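ThermoDBP-single stranded DNA binding protein (Thermoproteus tenax, PDB 3TEK) probably binds single-stranded DNA, taking the place of the canonical single-stranded DNA-binding protein in the Thermoproteales. Local coordinates at residues R14-T19 against L25-W30. Sequence-based numbering, arbitrary orientation.
Sequences RSELIT and LVLIRW
Two nitrogens of the Arg-29 guanidinium reach one carboxylate oxygen, Glu-16 OE2, in a salt bridge that runs diagonally across the two strands. The NH2 bond is short, 2.5 Å from Arg-29 NH2 to Glu-16 OE2, but bent; NH1 adds a weak second one. The approach is on the anti side of OE2, 31° out of the carboxylate plane, and the two flat groups stand 78° apart, so this is not the coplanar two-oxygen pairing of a carboxylate with a guanidinium. Glu-16 gets there with CG wedged between its backbone N and carbonyl carbon (chi1 61°), while Arg-29 extends straight from CG to NE. Arg-29 CD meanwhile sits over the centre of one face of the Arg-14 guanidinium, 3.8 Å from Arg-14 CZ. A water lies at the in-plane edge of that group, accepting from Arg-14 NE at 3.0 Å.

Beneath these side chains runs an antiparallel ladder characteristic of a beta hairpin: Arg-14 with Arg-29, Glu-16 with Leu-27 and Ile-18 with Leu-25 are hydrogen-bonded pairs, each bonded twice; Arg-29 N to Arg-14 O measures 2.7 Å. On the face they share, Ile-18 CG1 packs 3.8 Å from Leu-25 CB. Across the sheet, Leu-17 CD2 meets Val-26 CG2 at 3.8 Å, on the face where helix 52-68 receives Leu-17, Ser-15 and Ile-28; Ser-15 OG bonds to Gln-67 there. Strand 23-31 also pairs with strand 116-124, putting the hairpin's first strand at the sheet edge.

Chemically, the hairpin is two-sided: small and apolar side chains meet the helix, whereas the other face mixes aliphatic groups with two arginines, whose positive charge is probably offset by Glu-16, paired with Arg-29, and by weak, long ion pairs of Arg-14 with Glu-12 and Arg-29 with Glu-121.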
ATOM      1  N   ARG A  14       4.449  -0.651   9.411  1.00 54.87           N
ATOM      2  CA  ARG A  14       4.119  -0.902  10.815  1.00 56.14           C
ATOM      3  C   ARG A  14       2.716  -1.520  10.890  1.00 50.89           C
ATOM      4  O   ARG A  14       1.873  -1.206  10.065  1.00 46.98           O
ATOM      5  CB  ARG A  14       4.131   0.414  11.602  1.00 63.48           C
ATOM      6  CG  ARG A  14       5.451   1.181  11.601  1.00 71.83           C
ATOM      7  CD  ARG A  14       5.268   2.603  12.186  1.00 81.60           C
ATOM      8  NE  ARG A  14       4.619   3.527  11.236  1.00 90.64           N
ATOM      9  CZ  ARG A  14       4.069   4.703  11.565  1.00 97.69           C
ATOM     10  NH1 ARG A  14       4.052   5.140  12.830  1.00102.08           N
ATOM     11  NH2 ARG A  14       3.508   5.444  10.617  1.00 98.57           N
ATOM     12  N   SER A  15       2.477  -2.374  11.888  1.00 48.20           N
ATOM     13  CA  SER A  15       1.178  -3.000  12.072  1.00 45.52           C
ATOM     14  C   SER A  15       0.768  -3.220  13.535  1.00 47.50           C
ATOM     15  O   SER A  15       1.574  -3.164  14.464  1.00 47.81           O
ATOM     16  CB  SER A  15       1.141  -4.327  11.330  1.00 44.84           C
ATOM     17  OG  SER A  15       2.065  -5.245  11.870  1.00 45.16           O
ATOM     18  N   GLU A  16      -0.515  -3.456  13.727  1.00 48.15           N
ATOM     19  CA  GLU A  16      -1.032  -3.917  15.012  1.00 48.90           C
ATOM     20  C   GLU A  16      -2.349  -4.637  14.802  1.00 47.64           C
ATOM     21  O   GLU A  16      -2.992  -4.513  13.748  1.00 45.93           O
ATOM     22  CB  GLU A  16      -1.207  -2.759  15.998  1.00 53.46           C
ATOM     23  CG  GLU A  16      -2.176  -1.664  15.574  1.00 54.56           C
ATOM     24  CD  GLU A  16      -2.087  -0.464  16.499  1.00 60.23           C
ATOM     25  OE1 GLU A  16      -2.578  -0.549  17.646  1.00 60.71           O
ATOM     26  OE2 GLU A  16      -1.500   0.556  16.082  1.00 62.27           O
ATOM     27  N   LEU A  17      -2.738  -5.407  15.806  1.00 46.83           N
ATOM     28  CA  LEU A  17      -4.007  -6.102  15.735  1.00 47.49           C
ATOM     29  C   LEU A  17      -5.132  -5.211  16.243  1.00 46.45           C
ATOM     30  O   LEU A  17      -4.941  -4.355  17.086  1.00 48.31           O
ATOM     31  CB  LEU A  17      -3.951  -7.424  16.510  1.00 48.14           C
ATOM     32  CG  LEU A  17      -3.088  -8.494  15.817  1.00 50.75           C
ATOM     33  CD1 LEU A  17      -3.027  -9.783  16.627  1.00 51.48           C
ATOM     34  CD2 LEU A  17      -3.575  -8.812  14.405  1.00 48.66           C
ATOM     35  N   ILE A  18      -6.314  -5.434  15.711  1.00 45.90           N
ATOM     36  CA  ILE A  18      -7.495  -4.887  16.303  1.00 46.91           C
ATOM     37  C   ILE A  18      -8.550  -5.968  16.378  1.00 46.16           C
ATOM     38  O   ILE A  18      -8.587  -6.879  15.558  1.00 47.69           O
ATOM     39  CB  ILE A  18      -7.998  -3.667  15.527  1.00 50.71           C
ATOM     40  CG1 ILE A  18      -8.410  -4.012  14.136  1.00 49.31           C
ATOM     41  CG2 ILE A  18      -6.870  -2.575  15.383  1.00 51.20           C
ATOM     42  CD1 ILE A  18      -8.367  -2.691  13.222  1.00 52.59           C
ATOM     43  N   THR A  19      -9.405  -5.880  17.375  1.00 47.63           N
ATOM     44  CA  THR A  19     -10.370  -6.933  17.656  1.00 50.91           C
ATOM     45  C   THR A  19     -11.782  -6.436  17.384  1.00 50.64           C
ATOM     46  O   THR A  19     -12.127  -5.315  17.766  1.00 51.35           O
ATOM     47  CB  THR A  19     -10.294  -7.391  19.092  1.00 53.42           C
ATOM     48  OG1 THR A  19      -9.037  -8.021  19.310  1.00 58.34           O
ATOM     49  CG2 THR A  19     -11.422  -8.387  19.395  1.00 55.27           C
ATOM     50  N   LEU A  25      -8.242  -8.292  13.171  1.00 45.00           N
ATOM     51  CA  LEU A  25      -7.840  -7.685  11.906  1.00 43.99           C
ATOM     52  C   LEU A  25      -6.466  -7.051  12.078  1.00 42.34           C
ATOM     53  O   LEU A  25      -6.021  -6.817  13.201  1.00 42.58           O
ATOM     54  CB  LEU A  25      -8.871  -6.663  11.431  1.00 44.48           C
ATOM     55  CG  LEU A  25     -10.262  -7.299  11.244  1.00 46.49           C
ATOM     56  CD1 LEU A  25     -11.157  -6.851  12.333  1.00 47.46           C
ATOM     57  CD2 LEU A  25     -10.876  -6.896   9.911  1.00 48.76           C
ATOM     58  N   VAL A  26      -5.823  -6.759  10.955  1.00 40.60           N
ATOM     59  CA  VAL A  26      -4.498  -6.175  10.964  1.00 39.57           C
ATOM     60  C   VAL A  26      -4.574  -4.767  10.417  1.00 39.01           C
ATOM     61  O   VAL A  26      -4.910  -4.562   9.243  1.00 40.18           O
ATOM     62  CB  VAL A  26      -3.493  -7.016  10.156  1.00 40.03           C
ATOM     63  CG1 VAL A  26      -2.066  -6.455  10.330  1.00 39.21           C
ATOM     64  CG2 VAL A  26      -3.537  -8.512  10.597  1.00 41.35           C
ATOM     65  N   LEU A  27      -4.293  -3.797  11.288  1.00 39.58           N
ATOM     66  CA  LEU A  27      -4.094  -2.407  10.857  1.00 40.69           C
ATOM     67  C   LEU A  27      -2.667  -2.241  10.347  1.00 41.28           C
ATOM     68  O   LEU A  27      -1.722  -2.510  11.076  1.00 41.40           O
ATOM     69  CB  LEU A  27      -4.366  -1.448  12.008  1.00 42.05           C
ATOM     70  CG  LEU A  27      -4.182   0.048  11.771  1.00 44.31           C
ATOM     71  CD1 LEU A  27      -4.998   0.549  10.589  1.00 45.22           C
ATOM     72  CD2 LEU A  27      -4.570   0.794  13.015  1.00 46.62           C
ATOM     73  N   ILE A  28      -2.512  -1.819   9.093  1.00 41.71           N
ATOM     74  CA  ILE A  28      -1.199  -1.678   8.509  1.00 43.00           C
ATOM     75  C   ILE A  28      -0.950  -0.218   8.124  1.00 46.98           C
ATOM     76  O   ILE A  28      -1.743   0.402   7.411  1.00 48.27           O
ATOM     77  CB  ILE A  28      -1.034  -2.542   7.280  1.00 42.99           C
ATOM     78  CG1 ILE A  28      -1.306  -4.017   7.611  1.00 41.62           C
ATOM     79  CG2 ILE A  28       0.364  -2.371   6.689  1.00 43.93           C
ATOM     80  CD1 ILE A  28      -1.133  -4.898   6.435  1.00 43.21           C
ATOM     81  N   ARG A  29       0.167   0.313   8.610  1.00 48.50           N
ATOM     82  CA  ARG A  29       0.644   1.622   8.229  1.00 52.45           C
ATOM     83  C   ARG A  29       1.766   1.397   7.242  1.00 50.38           C
ATOM     84  O   ARG A  29       2.771   0.782   7.582  1.00 50.40           O
ATOM     85  CB  ARG A  29       1.156   2.396   9.445  1.00 58.11           C
ATOM     86  CG  ARG A  29       0.060   2.708  10.457  1.00 66.60           C
ATOM     87  CD  ARG A  29       0.579   3.262  11.772  1.00 74.24           C
ATOM     88  NE  ARG A  29      -0.502   3.243  12.763  1.00 80.99           N
ATOM     89  CZ  ARG A  29      -0.511   2.577  13.922  1.00 85.36           C
ATOM     90  NH1 ARG A  29       0.537   1.863  14.329  1.00 89.34           N
ATOM     91  NH2 ARG A  29      -1.586   2.658  14.707  1.00 85.02           N
ATOM     92  N   TRP A  30       1.599   1.913   6.028  1.00 49.12           N
ATOM     93  CA  TRP A  30       2.503   1.598   4.939  1.00 50.17           C
ATOM     94  C   TRP A  30       3.034   2.855   4.261  1.00 49.10           C
ATOM     95  O   TRP A  30       2.265   3.672   3.779  1.00 47.04           O
ATOM     96  CB  TRP A  30       1.761   0.697   3.947  1.00 51.64           C
ATOM     97  CG  TRP A  30       2.484   0.392   2.671  1.00 52.87           C
ATOM     98  CD1 TRP A  30       3.805   0.113   2.523  1.00 55.83           C
ATOM     99  CD2 TRP A  30       1.912   0.329   1.359  1.00 53.02           C
ATOM    100  NE1 TRP A  30       4.097  -0.124   1.209  1.00 55.47           N
ATOM    101  CE2 TRP A  30       2.957   0.007   0.465  1.00 53.97           C
ATOM    102  CE3 TRP A  30       0.631   0.533   0.852  1.00 51.04           C
ATOM    103  CZ2 TRP A  30       2.756  -0.134  -0.910  1.00 52.33           C
ATOM    104  CZ3 TRP A  30       0.431   0.392  -0.518  1.00 52.86           C
ATOM    105  CH2 TRP A  30       1.492   0.056  -1.381  1.00 51.98           C
TER
HETATM  106  O   HOH W   1       4.734   3.426   8.225  1.00 56.70           O